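Local coordinates for protein insecticidal Delta-Endotoxin Cry8Ea1 (Bacillus Thuringiensis, PDB 3EB7) that kills susceptible insect larvae, including those of Holotrichia parallela, probably by inserting its helical domain into gut-cell membranes and opening pores, at residues 241-246 with 429-434; 56-61 with 204-209; 363-368 with 376-381; 135-140 with 213-218. One frame throughout, in Å; residues are numbered along the deposited sequence.

Interaction 1: residues 241-246 with 429-434; sequences EVYTDP and VFSWTH
W432 reaches over from its strand to T244. Its CB lies beside V242 CG2, 4.1 Å away, with the two side chains at about a right angle. CG stands anti to the carbonyl carbon (chi1 -54°), which carries the indole along toward T244. CD1 then meets V242 O in the ring plane and lies near T244 CG2. NE1 ends the path. It donates to T244 OG1 at 3.2 Å, with OG1 tilted slightly from the indole plane. L399 and T344 also touch W432. Behind these groups is an antiparallel pair: V242 N to W432 O (3.0 Å), W432 N to V242 O (2.8 Å) and T244 N to F430 O (3.0 Å). Strand 241-243 is thereby the edge of a three-stranded sheet with 427-434 and 414-422, part of the beta-prism domain of three-domain Cry toxins. On the opposite face S431 CB sits over the Y243 ring, 3.7 Å from its centroid. S431 OG donates to E241 OE2 from above the carboxylate plane (2.9 Å). That carboxylate also meets R272 and H275. A water bonded to T244 OG1 accepts from F430 N.

Interaction 2: residues 56-61 with 204-209; sequences EALINQ and YNRFRR
L58 and I59, at the C-terminal end of helix 47-59, make a small helix-to-helix van der Waals contact with R206 and F207 of helix 198-220, in the N-terminal helical domain. It lies partly buried. L58 points toward the other helix and comes between the two side chains there. Its CB lies 4.1 Å from F207 CD1, and its CD1 lies 4.1 Å from F207 CA. Its CD2 goes the other way, to the edge of the R206 guanidinium, 3.5 Å from R206 NE. R206 has two conformers, so this detail holds for one of them. E3 of helix 2-20 is a long, weak ionic partner of R206 NE. F207 has CG anti to the backbone N (chi1 175°), and this sends the ring along the flank of L58 toward I59. I59 CG2 meets the ring obliquely, 3.7 Å from F207 CE1. L190 and L193 also touch this ring, while V130 and P131 cover I59. Just past I59 the helix ends, and N60 takes a positive phi of 64°. On another side of helix 198-220, R208 holds N205 OD1 with both NE and NH2. The two helices belong to the alpha-helical bundle that forms the first domain of three-domain Cry toxins.

Interaction 3: residues 363-368 with 376-381; sequences KVVFDA and KTTFTY
F366 and F379 are paired across a beta hairpin, their side chains at about a right angle. The hairpin joins strand 357-369 to strand 376-381, the edge of a four-stranded antiparallel sheet. The strand order is 3-2-1-4, a Greek key, as in the beta-prism domain of Cry toxins. Six backbone bonds hold the pair, two each at V364-Y381, F366-F379 and A368-T377. The straightest, at 169°, include F366 N to F379 O at 2.8 Å. On the face that carries the aromatic rings, F366 turns an edge to its partner: its CD1 lies 3.2 Å from F379 O and 3.9 Å from F379 CB. V364 CG1, from the same strand, covers one face of the F366 ring. F379 leans the other way along the hairpin. Its own edge meets the methyl of A368, with CE1 3.7 Å from A368 CB. F336 makes edge-to-face contact with both phenylalanine rings. Y381 has CG anti to the backbone N (chi1 174°), and the ring runs out beside K363 and V364 until its OH bonds T287. The opposite face carries smaller groups. V365 and T380 lie side by side, pointing the same way. V365 also crosses T378 obliquely on a diagonal, and there the methyls V365 CG1 and T378 CG2 are tight, 3.4 Å apart.

Interaction 4: residues 135-140 with 213-218; sequences VYAQAA and LSVLDI
The carboxamide of Q138 is the flat side-chain group that meets helix 198-220, and it does so with its oxygen. S214 O lies near the amide plane, beyond OE1 and 3.6 Å from it. Both atoms are acceptors, so this is proximity and not a bond. I218 CG2 stands above one face of the amide, offset past OE1 and 3.9 Å from it. The Q138 chain bends at chi2 (-58°), and that fold carries the amide toward the other helix although CB starts out to the side. The one other flat side chain here, Y136, does not meet helix 198-220; it stacks on H181. A137 makes the closest backbone approach. Its CB points at the other helix and rests on the turn at S214 and V215. It lies 3.9 Å from V215 CA and 4.0 Å from V215 CG1, so both the main chain and the valine branch bear on one methyl. One turn further on, I218 CG2 comes to 4.2 Å from A137 CB. The small alanine lets the CA atoms of A137 and V215 come within 5.5 Å. The segment axes pass 8.9 Å apart at 35°. Helix 198-220 has a wider pi-type turn at 213-216, exactly where A137 sits. S214 OG hydrogen-bonds E210 O. V14 and I17 of helix 2-20 cover I218. Helix 133-153 meets helix 198-220 through A137, and W48, F51 and L13 of two further helices through Q138, consistent with the central helix of the helical bundle in three-domain Cry toxins.

In the fold
Interactions 2 and 4 both use helix 198-220, on adjoining stretches of it, and their centres are about 15 Å apart. They join this helix to helices 47-59 and 133-153 of the N-terminal bundle. Interaction 1 lies on the far side of the domain boundary, its centre about 16 Å from that of interaction 2. There R209, from the 204-209 segment, crosses over: its NH1 makes a salt bridge with D245 OD1 at 3.0 Å and probably a hydrogen bond with Y243 O. Interaction 3 belongs to the same beta domain as interaction 1, with centres about 17 Å apart. F430 CZ touches V364 CG1 at 4.1 Å, linking the two sheets. Interactions 3 and 4 are the farthest apart, with centres about 33 Å from each other.

Interaction 1: residues 241-246 with 429-434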
loop_
_atom_site.group_PDB
_atom_site.type_symbol
_atom_site.label_atom_id
_atom_site.label_comp_id
_atom_site.label_asym_id
_atom_site.label_seq_id
_atom_site.Cartn_x
_atom_site.Cartn_y
_atom_site.Cartn_z
ATOM N N GLU A 241 0.610 3.928 5.528
ATOM C CA GLU A 241 1.618 4.956 5.285
ATOM C C GLU A 241 2.943 4.266 4.996
ATOM O O GLU A 241 3.288 3.305 5.699
ATOM C CB GLU A 241 1.855 5.734 6.569
ATOM C CG GLU A 241 1.139 7.042 6.692
ATOM C CD GLU A 241 1.478 7.707 8.031
ATOM O OE1 GLU A 241 1.672 6.956 9.040
ATOM O OE2 GLU A 241 1.589 8.961 8.058
ATOM N N VAL A 242 3.694 4.792 4.023
ATOM C CA VAL A 242 5.092 4.399 3.777
ATOM C C VAL A 242 5.984 5.603 4.077
ATOM O O VAL A 242 5.552 6.754 3.986
ATOM C CB VAL A 242 5.353 3.885 2.316
ATOM C CG1 VAL A 242 4.608 2.537 2.044
ATOM C CG2 VAL A 242 4.971 4.937 1.264
ATOM N N TYR A 243 7.221 5.336 4.478
ATOM C CA TYR A 243 8.142 6.393 4.805
ATOM C C TYR A 243 9.326 6.379 3.854
ATOM O O TYR A 243 9.938 5.317 3.646
ATOM C CB TYR A 243 8.619 6.230 6.232
ATOM C CG TYR A 243 7.526 6.380 7.267
ATOM C CD1 TYR A 243 6.575 5.355 7.495
ATOM C CD2 TYR A 243 7.452 7.523 8.040
ATOM C CE1 TYR A 243 5.564 5.502 8.495
ATOM C CE2 TYR A 243 6.443 7.668 9.037
ATOM C CZ TYR A 243 5.532 6.667 9.252
ATOM O OH TYR A 243 4.597 6.849 10.228
ATOM N N THR A 244 9.649 7.549 3.281
ATOM C CA THR A 244 10.842 7.671 2.421
ATOM C C THR A 244 12.109 7.697 3.264
ATOM O O THR A 244 12.031 7.804 4.486
ATOM C CB THR A 244 10.773 8.898 1.433
ATOM O OG1 THR A 244 10.359 10.068 2.134
ATOM C CG2 THR A 244 9.791 8.617 0.304
ATOM N N ASP A 245 13.295 7.615 2.630
ATOM C CA ASP A 245 14.539 7.596 3.415
ATOM C C ASP A 245 14.706 8.940 4.157
ATOM O O ASP A 245 14.258 9.966 3.688
ATOM C CB ASP A 245 15.774 7.286 2.555
ATOM C CG ASP A 245 15.857 5.811 2.059
ATOM O OD1 ASP A 245 15.071 4.893 2.422
ATOM O OD2 ASP A 245 16.766 5.566 1.236
ATOM N N PRO A 246 15.338 8.929 5.344
ATOM C CA PRO A 246 15.572 10.199 6.017
ATOM C C PRO A 246 16.332 11.241 5.128
ATOM O O PRO A 246 17.230 10.869 4.326
ATOM C CB PRO A 246 16.402 9.779 7.244
ATOM C CG PRO A 246 16.000 8.412 7.525
ATOM C CD PRO A 246 15.811 7.784 6.153
ATOM N N VAL A 429 11.858 13.106 8.188
ATOM C CA VAL A 429 11.429 11.940 7.418
ATOM C C VAL A 429 10.050 12.295 6.872
ATOM O O VAL A 429 9.227 12.877 7.578
ATOM C CB VAL A 429 11.410 10.632 8.312
ATOM C CG1 VAL A 429 10.687 9.488 7.655
ATOM C CG2 VAL A 429 12.822 10.196 8.641
ATOM N N PHE A 430 9.813 11.995 5.600
ATOM C CA PHE A 430 8.488 12.203 4.989
ATOM C C PHE A 430 7.731 10.878 4.965
ATOM O O PHE A 430 8.304 9.839 4.641
ATOM C CB PHE A 430 8.635 12.748 3.565
ATOM C CG PHE A 430 9.161 14.182 3.458
ATOM C CD1 PHE A 430 9.467 14.722 2.199
ATOM C CD2 PHE A 430 9.348 14.995 4.571
ATOM C CE1 PHE A 430 9.943 16.063 2.067
ATOM C CE2 PHE A 430 9.833 16.344 4.437
ATOM C CZ PHE A 430 10.106 16.868 3.221
ATOM N N SER A 431 6.462 10.907 5.351
ATOM C CA SER A 431 5.551 9.773 5.156
ATOM C C SER A 431 4.491 10.083 4.110
ATOM O O SER A 431 4.151 11.231 3.860
ATOM C CB SER A 431 4.886 9.324 6.477
ATOM O OG SER A 431 3.879 10.235 6.870
ATOM N N TRP A 432 3.971 9.034 3.503
ATOM C CA TRP A 432 3.136 9.169 2.324
ATOM C C TRP A 432 1.993 8.183 2.339
ATOM O O TRP A 432 2.177 7.063 2.794
ATOM C CB TRP A 432 3.984 8.903 1.065
ATOM C CG TRP A 432 5.212 9.735 0.977
ATOM C CD1 TRP A 432 6.373 9.598 1.708
ATOM C CD2 TRP A 432 5.431 10.809 0.078
ATOM N NE1 TRP A 432 7.279 10.549 1.314
ATOM C CE2 TRP A 432 6.715 11.300 0.316
ATOM C CE3 TRP A 432 4.653 11.411 -0.910
ATOM C CZ2 TRP A 432 7.244 12.380 -0.402
ATOM C CZ3 TRP A 432 5.177 12.471 -1.623
ATOM C CH2 TRP A 432 6.454 12.946 -1.363
ATOM N N THR A 433 0.859 8.580 1.751
ATOM C CA THR A 433 -0.287 7.698 1.579
ATOM C C THR A 433 -0.503 7.429 0.111
ATOM O O THR A 433 -0.134 8.246 -0.725
ATOM C CB THR A 433 -1.590 8.241 2.233
ATOM O OG1 THR A 433 -1.866 9.557 1.758
ATOM C CG2 THR A 433 -1.464 8.269 3.786
ATOM N N HIS A 434 -1.081 6.261 -0.188
ATOM C CA HIS A 434 -1.374 5.809 -1.560
ATOM C C HIS A 434 -2.540 6.564 -2.233
ATOM O O HIS A 434 -3.574 6.920 -1.586
ATOM C CB HIS A 434 -1.614 4.275 -1.572
ATOM C CG HIS A 434 -1.499 3.649 -2.931
ATOM N ND1 HIS A 434 -2.551 3.586 -3.817
ATOM C CD2 HIS A 434 -0.449 3.060 -3.558
ATOM C CE1 HIS A 434 -2.153 3.012 -4.937
ATOM N NE2 HIS A 434 -0.882 2.678 -4.804
HETATM O O HOH W 1 11.922 10.929 3.999
#

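Interaction 2: residues 56-61 with 204-209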
loop_
_atom_site.group_PDB
_atom_site.type_symbol
_atom_site.label_atom_id
_atom_site.label_comp_id
_atom_site.label_asym_id
_atom_site.label_seq_id
_atom_site.Cartn_x
_atom_site.Cartn_y
_atom_site.Cartn_z
ATOM N N GLU A 56 17.964 -8.806 -3.197
ATOM C CA GLU A 56 19.379 -9.098 -2.887
ATOM C C GLU A 56 20.128 -7.856 -2.402
ATOM O O GLU A 56 20.895 -7.922 -1.438
ATOM C CB GLU A 56 20.109 -9.751 -4.075
ATOM C CG GLU A 56 19.668 -11.208 -4.430
ATOM C CD GLU A 56 20.363 -11.701 -5.737
ATOM O OE1 GLU A 56 21.224 -12.625 -5.690
ATOM O OE2 GLU A 56 20.076 -11.124 -6.830
ATOM N N ALA A 57 19.925 -6.728 -3.078
ATOM C CA ALA A 57 20.473 -5.447 -2.610
ATOM C C ALA A 57 19.902 -5.003 -1.219
ATOM O O ALA A 57 20.628 -4.475 -0.415
ATOM C CB ALA A 57 20.284 -4.337 -3.681
ATOM N N LEU A 58 18.617 -5.222 -0.955
ATOM C CA LEU A 58 17.972 -4.756 0.294
ATOM C C LEU A 58 18.464 -5.527 1.515
ATOM O O LEU A 58 18.595 -4.968 2.599
ATOM C CB LEU A 58 16.436 -4.894 0.207
ATOM C CG LEU A 58 15.672 -3.912 -0.697
ATOM C CD1 LEU A 58 14.194 -4.231 -0.674
ATOM C CD2 LEU A 58 15.895 -2.487 -0.264
ATOM N N ILE A 59 18.721 -6.817 1.321
ATOM C CA ILE A 59 19.119 -7.696 2.404
ATOM C C ILE A 59 20.609 -8.083 2.400
ATOM O O ILE A 59 21.098 -8.653 3.365
ATOM C CB ILE A 59 18.251 -8.978 2.403
ATOM C CG1 ILE A 59 18.566 -9.849 1.181
ATOM C CG2 ILE A 59 16.750 -8.590 2.568
ATOM C CD1 ILE A 59 17.863 -11.185 1.169
ATOM N N ASN A 60 21.313 -7.797 1.305
ATOM C CA ASN A 60 22.728 -8.099 1.196
ATOM C C ASN A 60 22.981 -9.603 1.249
ATOM O O ASN A 60 23.913 -10.055 1.914
ATOM C CB ASN A 60 23.513 -7.365 2.291
ATOM C CG ASN A 60 24.990 -7.143 1.923
ATOM O OD1 ASN A 60 25.385 -7.227 0.752
ATOM N ND2 ASN A 60 25.812 -6.853 2.939
ATOM N N GLN A 61 22.129 -10.369 0.563
ATOM C CA GLN A 61 22.353 -11.795 0.343
ATOM C C GLN A 61 22.335 -12.063 -1.165
ATOM O O GLN A 61 21.754 -11.306 -1.941
ATOM C CB GLN A 61 21.315 -12.677 1.042
ATOM C CG GLN A 61 21.129 -12.418 2.536
ATOM C CD GLN A 61 22.222 -13.001 3.439
ATOM O OE1 GLN A 61 22.279 -12.680 4.633
ATOM N NE2 GLN A 61 23.075 -13.867 2.887
ATOM N N TYR A 204 16.682 -1.022 7.278
ATOM C CA TYR A 204 15.496 -1.729 7.738
ATOM C C TYR A 204 14.245 -1.029 7.179
ATOM O O TYR A 204 13.358 -1.647 6.618
ATOM C CB TYR A 204 15.555 -1.694 9.288
ATOM C CG TYR A 204 14.335 -2.148 10.034
ATOM C CD1 TYR A 204 13.293 -1.254 10.321
ATOM C CD2 TYR A 204 14.217 -3.476 10.454
ATOM C CE1 TYR A 204 12.162 -1.666 11.035
ATOM C CE2 TYR A 204 13.120 -3.902 11.157
ATOM C CZ TYR A 204 12.089 -2.997 11.465
ATOM O OH TYR A 204 10.981 -3.456 12.183
ATOM N N ASN A 205 14.184 0.286 7.331
ATOM C CA ASN A 205 13.087 1.049 6.803
ATOM C C ASN A 205 12.977 1.063 5.258
ATOM O O ASN A 205 11.885 1.134 4.722
ATOM C CB ASN A 205 13.176 2.455 7.348
ATOM C CG ASN A 205 12.043 3.296 6.879
ATOM O OD1 ASN A 205 10.881 3.055 7.256
ATOM N ND2 ASN A 205 12.340 4.249 5.988
ATOM N N ARG A 206 14.109 0.981 4.558
ATOM C CA ARG A 206 14.114 0.859 3.096
ATOM C C ARG A 206 13.483 -0.475 2.652
ATOM O O ARG A 206 12.728 -0.513 1.663
ATOM C CB ARG A 206 15.557 1.029 2.536
ATOM C CG ARG A 206 15.672 1.096 0.994
ATOM C CD ARG A 206 17.139 1.207 0.519
ATOM N NE ARG A 206 17.937 0.039 0.923
ATOM C CZ ARG A 206 19.076 0.082 1.617
ATOM N NH1 ARG A 206 19.626 1.249 1.990
ATOM N NH2 ARG A 206 19.678 -1.053 1.919
ATOM N N PHE A 207 13.780 -1.569 3.372
ATOM C CA PHE A 207 13.192 -2.899 3.047
ATOM C C PHE A 207 11.692 -2.815 3.307
ATOM O O PHE A 207 10.904 -3.200 2.457
ATOM C CB PHE A 207 13.800 -3.994 3.925
ATOM C CG PHE A 207 13.164 -5.370 3.744
ATOM C CD1 PHE A 207 13.804 -6.356 2.993
ATOM C CD2 PHE A 207 11.938 -5.685 4.346
ATOM C CE1 PHE A 207 13.202 -7.652 2.817
ATOM C CE2 PHE A 207 11.336 -6.925 4.154
ATOM C CZ PHE A 207 11.976 -7.910 3.404
ATOM N N ARG A 208 11.304 -2.316 4.491
ATOM C CA ARG A 208 9.929 -2.042 4.819
ATOM C C ARG A 208 9.161 -1.275 3.746
ATOM O O ARG A 208 8.089 -1.714 3.316
ATOM C CB ARG A 208 9.829 -1.261 6.138
ATOM C CG ARG A 208 8.385 -0.891 6.453
ATOM C CD ARG A 208 8.118 -0.375 7.884
ATOM N NE ARG A 208 9.148 0.542 8.377
ATOM C CZ ARG A 208 9.462 0.701 9.663
ATOM N NH1 ARG A 208 8.826 0.033 10.626
ATOM N NH2 ARG A 208 10.416 1.549 9.995
ATOM N N ARG A 209 9.674 -0.115 3.339
ATOM C CA ARG A 209 8.985 0.638 2.274
ATOM C C ARG A 209 8.939 -0.143 0.929
ATOM O O ARG A 209 7.873 -0.319 0.322
ATOM C CB ARG A 209 9.598 2.042 2.081
ATOM C CG ARG A 209 9.018 2.803 0.832
ATOM C CD ARG A 209 9.730 4.101 0.527
ATOM N NE ARG A 209 11.073 3.909 -0.032
ATOM C CZ ARG A 209 12.212 4.011 0.670
ATOM N NH1 ARG A 209 12.207 4.310 1.977
ATOM N NH2 ARG A 209 13.379 3.833 0.057
#

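Interaction 3: residues 363-368 with 376-381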
loop_
_atom_site.group_PDB
_atom_site.type_symbol
_atom_site.label_atom_id
_atom_site.label_comp_id
_atom_site.label_asym_id
_atom_site.label_seq_id
_atom_site.Cartn_x
_atom_site.Cartn_y
_atom_site.Cartn_z
ATOM N N LYS A 363 16.721 23.130 1.531
ATOM C CA LYS A 363 15.752 23.418 0.498
ATOM C C LYS A 363 14.804 22.252 0.288
ATOM O O LYS A 363 15.247 21.107 0.220
ATOM C CB LYS A 363 16.462 23.733 -0.828
ATOM C CG LYS A 363 15.511 24.180 -1.934
ATOM C CD LYS A 363 16.355 24.614 -3.139
ATOM C CE LYS A 363 15.515 24.945 -4.362
ATOM N NZ LYS A 363 16.475 25.075 -5.522
ATOM N N VAL A 364 13.517 22.548 0.190
ATOM C CA VAL A 364 12.516 21.544 -0.241
ATOM C C VAL A 364 11.526 22.155 -1.239
ATOM O O VAL A 364 10.900 23.152 -0.937
ATOM C CB VAL A 364 11.681 20.919 0.954
ATOM C CG1 VAL A 364 10.753 19.808 0.429
ATOM C CG2 VAL A 364 12.591 20.389 2.039
ATOM N N VAL A 365 11.394 21.543 -2.406
ATOM C CA VAL A 365 10.336 21.900 -3.372
ATOM C C VAL A 365 9.174 20.875 -3.286
ATOM O O VAL A 365 9.389 19.675 -3.513
ATOM C CB VAL A 365 10.902 21.961 -4.817
ATOM C CG1 VAL A 365 9.819 22.375 -5.807
ATOM C CG2 VAL A 365 12.095 22.955 -4.891
ATOM N N PHE A 366 7.981 21.343 -2.917
ATOM C CA PHE A 366 6.784 20.508 -2.877
ATOM C C PHE A 366 5.906 20.765 -4.122
ATOM O O PHE A 366 5.320 21.860 -4.269
ATOM C CB PHE A 366 5.921 20.795 -1.630
ATOM C CG PHE A 366 6.693 20.880 -0.296
ATOM C CD1 PHE A 366 7.348 22.072 0.081
ATOM C CD2 PHE A 366 6.699 19.800 0.600
ATOM C CE1 PHE A 366 8.044 22.175 1.317
ATOM C CE2 PHE A 366 7.359 19.890 1.856
ATOM C CZ PHE A 366 8.025 21.079 2.220
ATOM N N ASP A 367 5.768 19.766 -4.986
ATOM C CA ASP A 367 4.880 19.913 -6.131
ATOM C C ASP A 367 3.518 19.412 -5.730
ATOM O O ASP A 367 3.390 18.287 -5.272
ATOM C CB ASP A 367 5.383 19.151 -7.332
ATOM C CG ASP A 367 6.706 19.680 -7.857
ATOM O OD1 ASP A 367 6.950 20.913 -7.819
ATOM O OD2 ASP A 367 7.493 18.859 -8.367
ATOM N N ALA A 368 2.511 20.263 -5.873
ATOM C CA ALA A 368 1.197 19.960 -5.362
ATOM C C ALA A 368 0.101 20.178 -6.399
ATOM O O ALA A 368 0.204 21.043 -7.292
ATOM C CB ALA A 368 0.907 20.803 -4.093
ATOM N N LYS A 376 -2.787 23.241 -9.940
ATOM C CA LYS A 376 -1.404 22.913 -9.573
ATOM C C LYS A 376 -0.628 24.109 -9.048
ATOM O O LYS A 376 -0.796 25.243 -9.510
ATOM C CB LYS A 376 -0.657 22.354 -10.784
ATOM C CG LYS A 376 -1.232 21.058 -11.333
ATOM C CD LYS A 376 -0.413 20.572 -12.529
ATOM C CE LYS A 376 -0.407 21.610 -13.647
ATOM N NZ LYS A 376 -1.780 21.814 -14.247
ATOM N N THR A 377 0.221 23.858 -8.063
ATOM C CA THR A 377 1.112 24.883 -7.520
ATOM C C THR A 377 2.396 24.258 -6.945
ATOM O O THR A 377 2.461 23.042 -6.713
ATOM C CB THR A 377 0.380 25.792 -6.482
ATOM O OG1 THR A 377 1.059 27.061 -6.388
ATOM C CG2 THR A 377 0.338 25.148 -5.109
ATOM N N THR A 378 3.426 25.083 -6.777
ATOM C CA THR A 378 4.667 24.693 -6.091
ATOM C C THR A 378 4.782 25.433 -4.775
ATOM O O THR A 378 4.448 26.607 -4.689
ATOM C CB THR A 378 5.917 25.032 -6.936
ATOM O OG1 THR A 378 5.717 24.552 -8.262
ATOM C CG2 THR A 378 7.167 24.378 -6.409
ATOM N N PHE A 379 5.263 24.740 -3.751
ATOM C CA PHE A 379 5.622 25.377 -2.483
ATOM C C PHE A 379 7.102 25.173 -2.325
ATOM O O PHE A 379 7.594 24.068 -2.471
ATOM C CB PHE A 379 4.864 24.722 -1.314
ATOM C CG PHE A 379 3.353 24.810 -1.448
ATOM C CD1 PHE A 379 2.608 23.695 -1.815
ATOM C CD2 PHE A 379 2.684 26.027 -1.223
ATOM C CE1 PHE A 379 1.210 23.772 -1.938
ATOM C CE2 PHE A 379 1.298 26.135 -1.342
ATOM C CZ PHE A 379 0.550 24.998 -1.693
ATOM N N THR A 380 7.826 26.251 -2.076
ATOM C CA THR A 380 9.255 26.151 -1.902
ATOM C C THR A 380 9.692 26.718 -0.581
ATOM O O THR A 380 9.413 27.880 -0.249
ATOM C CB THR A 380 10.030 26.876 -3.019
ATOM O OG1 THR A 380 9.495 26.491 -4.295
ATOM C CG2 THR A 380 11.491 26.543 -2.922
ATOM N N TYR A 381 10.380 25.840 0.149
ATOM C CA TYR A 381 11.216 26.192 1.262
ATOM C C TYR A 381 12.681 26.368 0.771
ATOM O O TYR A 381 13.354 25.399 0.420
ATOM C CB TYR A 381 11.117 25.075 2.327
ATOM C CG TYR A 381 12.050 25.249 3.491
ATOM C CD1 TYR A 381 11.805 26.246 4.468
ATOM C CD2 TYR A 381 13.188 24.449 3.623
ATOM C CE1 TYR A 381 12.679 26.421 5.565
ATOM C CE2 TYR A 381 14.090 24.647 4.687
ATOM C CZ TYR A 381 13.805 25.608 5.662
ATOM O OH TYR A 381 14.657 25.780 6.733
#

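Interaction 4: residues 135-140 with 213-218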
loop_
_atom_site.group_PDB
_atom_site.type_symbol
_atom_site.label_atom_id
_atom_site.label_comp_id
_atom_site.label_asym_id
_atom_site.label_seq_id
_atom_site.Cartn_x
_atom_site.Cartn_y
_atom_site.Cartn_z
ATOM N N VAL A 135 9.844 -11.624 -6.775
ATOM C CA VAL A 135 9.514 -12.576 -7.849
ATOM C C VAL A 135 8.267 -13.391 -7.454
ATOM O O VAL A 135 7.274 -13.476 -8.194
ATOM C CB VAL A 135 10.728 -13.547 -8.166
ATOM C CG1 VAL A 135 10.291 -14.753 -9.028
ATOM C CG2 VAL A 135 11.878 -12.797 -8.850
ATOM N N TYR A 136 8.321 -13.999 -6.272
ATOM C CA TYR A 136 7.218 -14.837 -5.806
ATOM C C TYR A 136 5.878 -14.095 -5.811
ATOM O O TYR A 136 4.906 -14.604 -6.355
ATOM C CB TYR A 136 7.540 -15.359 -4.417
ATOM C CG TYR A 136 6.465 -16.247 -3.840
ATOM C CD1 TYR A 136 6.612 -17.639 -3.839
ATOM C CD2 TYR A 136 5.291 -15.692 -3.284
ATOM C CE1 TYR A 136 5.633 -18.448 -3.293
ATOM C CE2 TYR A 136 4.291 -16.499 -2.752
ATOM C CZ TYR A 136 4.477 -17.872 -2.733
ATOM O OH TYR A 136 3.497 -18.688 -2.183
ATOM N N ALA A 137 5.838 -12.899 -5.235
ATOM C CA ALA A 137 4.619 -12.042 -5.236
ATOM C C ALA A 137 4.049 -11.712 -6.633
ATOM O O ALA A 137 2.821 -11.784 -6.868
ATOM C CB ALA A 137 4.849 -10.728 -4.399
ATOM N N GLN A 138 4.927 -11.372 -7.563
ATOM C CA GLN A 138 4.499 -11.070 -8.906
ATOM C C GLN A 138 4.044 -12.316 -9.665
ATOM O O GLN A 138 3.053 -12.257 -10.424
ATOM C CB GLN A 138 5.592 -10.284 -9.659
ATOM C CG GLN A 138 5.926 -8.910 -9.045
ATOM C CD GLN A 138 4.702 -7.971 -8.940
ATOM O OE1 GLN A 138 4.534 -7.244 -7.946
ATOM N NE2 GLN A 138 3.848 -8.001 -9.944
ATOM N N ALA A 139 4.718 -13.451 -9.462
ATOM C CA ALA A 139 4.276 -14.706 -10.099
ATOM C C ALA A 139 2.943 -15.238 -9.525
ATOM O O ALA A 139 2.036 -15.683 -10.272
ATOM C CB ALA A 139 5.381 -15.771 -9.983
ATOM N N ALA A 140 2.840 -15.191 -8.195
ATOM C CA ALA A 140 1.615 -15.563 -7.473
ATOM C C ALA A 140 0.464 -14.748 -8.032
ATOM O O ALA A 140 -0.575 -15.311 -8.410
ATOM C CB ALA A 140 1.769 -15.305 -5.951
ATOM N N LEU A 213 5.524 -1.865 -1.025
ATOM C CA LEU A 213 5.235 -1.539 -2.417
ATOM C C LEU A 213 5.285 -2.746 -3.357
ATOM O O LEU A 213 4.404 -2.900 -4.175
ATOM C CB LEU A 213 6.215 -0.461 -2.946
ATOM C CG LEU A 213 6.167 0.887 -2.276
ATOM C CD1 LEU A 213 7.388 1.670 -2.615
ATOM C CD2 LEU A 213 4.871 1.633 -2.631
ATOM N N SER A 214 6.314 -3.586 -3.225
ATOM C CA SER A 214 6.570 -4.699 -4.170
ATOM C C SER A 214 5.918 -6.040 -3.836
ATOM O O SER A 214 5.942 -6.967 -4.660
ATOM C CB SER A 214 8.086 -4.959 -4.309
ATOM O OG SER A 214 8.792 -3.759 -4.611
ATOM N N VAL A 215 5.404 -6.179 -2.618
ATOM C CA VAL A 215 4.959 -7.474 -2.169
ATOM C C VAL A 215 3.605 -7.296 -1.522
ATOM O O VAL A 215 2.629 -7.773 -2.044
ATOM C CB VAL A 215 5.975 -8.192 -1.199
ATOM C CG1 VAL A 215 5.334 -9.515 -0.629
ATOM C CG2 VAL A 215 7.241 -8.551 -1.909
ATOM N N LEU A 216 3.562 -6.592 -0.398
ATOM C CA LEU A 216 2.325 -6.375 0.342
ATOM C C LEU A 216 1.190 -5.746 -0.446
ATOM O O LEU A 216 0.062 -6.226 -0.363
ATOM C CB LEU A 216 2.581 -5.586 1.640
ATOM C CG LEU A 216 3.530 -6.245 2.648
ATOM C CD1 LEU A 216 3.468 -5.403 3.859
ATOM C CD2 LEU A 216 3.177 -7.771 2.967
ATOM N N ASP A 217 1.473 -4.677 -1.189
ATOM C CA ASP A 217 0.416 -3.943 -1.936
ATOM C C ASP A 217 -0.275 -4.819 -2.980
ATOM O O ASP A 217 -1.502 -4.771 -3.104
ATOM C CB ASP A 217 0.948 -2.638 -2.594
ATOM C CG ASP A 217 1.214 -1.494 -1.552
ATOM O OD1 ASP A 217 0.838 -1.695 -0.336
ATOM O OD2 ASP A 217 1.791 -0.416 -1.937
ATOM N N ILE A 218 0.475 -5.629 -3.734
ATOM C CA ILE A 218 -0.213 -6.489 -4.722
ATOM C C ILE A 218 -0.969 -7.664 -4.048
ATOM O O ILE A 218 -2.044 -8.051 -4.464
ATOM C CB ILE A 218 0.713 -7.001 -5.895
ATOM C CG1 ILE A 218 -0.145 -7.522 -7.051
ATOM C CG2 ILE A 218 1.685 -8.086 -5.421
ATOM C CD1 ILE A 218 -1.127 -6.498 -7.597
#